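PDB 3S99: purine-binding protein BAB2_0673 from Brucella melitensis biovar Abortus, which binds adenine and probably other purines such as guanine, and may serve an ABC-type uptake system for these ligands. Local coordinates for residues I212-D217 / S237-F242. Numbering follows the deposited sequence.
Sequences ITQHTD and SDMIKF. With ADE (adenine), chain T.
The methyl CE of Met-239 reaches Gln-214 and Asp-217 where two neighbouring parallel strands of the second lobe, 211-214 and 231-236, run out into loops beside the adenine cleft of this periplasmic-binding-protein fold. Along 237-242, Ser-237 comes first and turns its hydroxyl to Gln-45. Asp-238 closes an Asx turn, its OD1 accepting Ile-240 N at 3.1 Å from above the carboxylate plane; Gln-247 NE2 grips the same oxygen. Met-239 then carries the whole contact: with chi2 (177°) and chi3 (163°) both extended, its chain brings CE to 4.3 Å from Asp-217 O and 4.5 Å from Gln-214 NE2, a loose, buried van der Waals touch. That amide is already engaged, giving NE2 to Thr-216 O at 2.8 Å, above the carbonyl plane, and to Ser-218 O, so the turn leading to the pocket is tied back to the strand end. The chain then takes up a short 3-10 segment; Phe-242 N bonds to Met-239 O, and the Phe-242 ring packs on helix 220-227. Within the turn held by Gln-214, His-215 sets its ring edge near adenine N6 while NE2 bonds to Glu-162, and Asp-217 OD1 lies 2.7 Å from adenine N1.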
loop_
_atom_site.group_PDB
_atom_site.type_symbol
_atom_site.label_atom_id
_atom_site.label_comp_id
_atom_site.label_asym_id
_atom_site.label_seq_id
_atom_site.Cartn_x
_atom_site.Cartn_y
_atom_site.Cartn_z
ATOM N N ILE A 212 14.881 4.998 5.979
ATOM C CA ILE A 212 13.597 4.712 6.668
ATOM C C ILE A 212 12.507 4.428 5.652
ATOM O O ILE A 212 12.383 5.101 4.618
ATOM C CB ILE A 212 13.151 5.861 7.580
ATOM C CG1 ILE A 212 14.033 5.951 8.833
ATOM C CG2 ILE A 212 11.677 5.706 7.972
ATOM C CD1 ILE A 212 14.004 4.713 9.757
ATOM N N THR A 213 11.738 3.399 5.927
ATOM C CA THR A 213 10.598 3.093 5.114
ATOM C C THR A 213 9.524 2.489 5.993
ATOM O O THR A 213 9.819 1.972 7.092
ATOM C CB THR A 213 10.994 2.076 3.996
ATOM O OG1 THR A 213 9.944 2.013 3.020
ATOM C CG2 THR A 213 11.217 0.734 4.586
ATOM N N GLN A 214 8.305 2.468 5.489
ATOM C CA GLN A 214 7.150 2.078 6.329
ATOM C C GLN A 214 6.015 1.410 5.580
ATOM O O GLN A 214 5.872 1.593 4.376
ATOM C CB GLN A 214 6.576 3.300 7.038
ATOM C CG GLN A 214 5.747 4.178 6.111
ATOM C CD GLN A 214 5.445 5.511 6.697
ATOM O OE1 GLN A 214 6.357 6.226 7.152
ATOM N NE2 GLN A 214 4.167 5.890 6.671
ATOM N N HIS A 215 5.197 0.654 6.322
ATOM C CA HIS A 215 3.881 0.229 5.839
ATOM C C HIS A 215 2.739 0.721 6.733
ATOM O O HIS A 215 1.654 0.131 6.775
ATOM C CB HIS A 215 3.839 -1.281 5.712
ATOM C CG HIS A 215 2.901 -1.780 4.657
ATOM N ND1 HIS A 215 3.280 -2.719 3.714
ATOM C CD2 HIS A 215 1.585 -1.529 4.433
ATOM C CE1 HIS A 215 2.245 -2.997 2.937
ATOM N NE2 HIS A 215 1.198 -2.309 3.365
ATOM N N THR A 216 2.994 1.815 7.447
ATOM C CA THR A 216 1.956 2.541 8.179
ATOM C C THR A 216 1.515 3.760 7.345
ATOM O O THR A 216 2.099 4.058 6.282
ATOM C CB THR A 216 2.499 2.963 9.533
ATOM O OG1 THR A 216 3.682 3.773 9.338
ATOM C CG2 THR A 216 2.815 1.692 10.398
ATOM N N ASP A 217 0.488 4.456 7.819
ATOM C CA ASP A 217 -0.329 5.356 6.984
ATOM C C ASP A 217 0.086 6.821 6.973
ATOM O O ASP A 217 -0.338 7.577 6.098
ATOM C CB ASP A 217 -1.799 5.253 7.438
ATOM C CG ASP A 217 -2.440 3.896 7.090
ATOM O OD1 ASP A 217 -1.750 3.060 6.428
ATOM O OD2 ASP A 217 -3.650 3.683 7.444
ATOM N N SER A 237 1.173 8.097 -0.647
ATOM C CA SER A 237 1.203 9.424 -1.240
ATOM C C SER A 237 2.618 9.868 -1.470
ATOM O O SER A 237 3.529 9.422 -0.769
ATOM C CB SER A 237 0.576 10.432 -0.262
ATOM O OG SER A 237 0.227 11.618 -0.983
ATOM N N ASP A 238 2.802 10.804 -2.405
ATOM C CA ASP A 238 4.089 11.489 -2.537
ATOM C C ASP A 238 4.218 12.428 -1.344
ATOM O O ASP A 238 3.501 13.408 -1.269
ATOM C CB ASP A 238 4.201 12.238 -3.878
ATOM C CG ASP A 238 5.569 12.901 -4.072
ATOM O OD1 ASP A 238 6.391 12.875 -3.117
ATOM O OD2 ASP A 238 5.811 13.463 -5.177
ATOM N N MET A 239 5.135 12.112 -0.415
ATOM C CA MET A 239 5.308 12.871 0.828
ATOM C C MET A 239 6.464 13.856 0.783
ATOM O O MET A 239 6.971 14.274 1.842
ATOM C CB MET A 239 5.523 11.919 2.013
ATOM C CG MET A 239 4.362 10.990 2.277
ATOM S SD MET A 239 4.715 9.839 3.644
ATOM C CE MET A 239 3.033 9.307 3.993
ATOM N N ILE A 240 6.860 14.249 -0.424
ATOM C CA ILE A 240 8.005 15.132 -0.625
ATOM C C ILE A 240 7.899 16.432 0.203
ATOM O O ILE A 240 8.908 16.861 0.778
ATOM C CB ILE A 240 8.203 15.471 -2.132
ATOM C CG1 ILE A 240 9.539 16.197 -2.393
ATOM C CG2 ILE A 240 7.024 16.301 -2.674
ATOM C CD1 ILE A 240 10.787 15.360 -2.255
ATOM N N LYS A 241 6.698 17.029 0.285
ATOM C CA LYS A 241 6.536 18.311 0.994
ATOM C C LYS A 241 6.934 18.209 2.468
ATOM O O LYS A 241 7.366 19.197 3.050
ATOM C CB LYS A 241 5.104 18.869 0.881
ATOM N N PHE A 242 6.826 17.008 3.047
ATOM C CA PHE A 242 7.217 16.774 4.443
ATOM C C PHE A 242 8.695 16.382 4.620
ATOM O O PHE A 242 9.167 16.221 5.743
ATOM C CB PHE A 242 6.296 15.694 5.040
ATOM C CG PHE A 242 4.863 16.089 5.049
ATOM C CD1 PHE A 242 4.344 16.843 6.092
ATOM C CD2 PHE A 242 4.038 15.752 3.996
ATOM C CE1 PHE A 242 3.020 17.207 6.097
ATOM C CE2 PHE A 242 2.718 16.118 3.985
ATOM C CZ PHE A 242 2.203 16.847 5.024
HETATM N N9 ADE T . -5.434 -1.946 4.169
HETATM C C8 ADE T . -4.549 -2.529 3.289
HETATM N N7 ADE T . -3.402 -1.906 3.167
HETATM C C5 ADE T . -3.601 -0.847 4.061
HETATM C C6 ADE T . -2.748 0.170 4.392
HETATM N N6 ADE T . -1.562 0.193 3.766
HETATM N N1 ADE T . -3.178 1.102 5.303
HETATM C C2 ADE T . -4.401 0.966 5.844
HETATM N N3 ADE T . -5.312 0.023 5.604
HETATM C C4 ADE T . -4.820 -0.847 4.691
#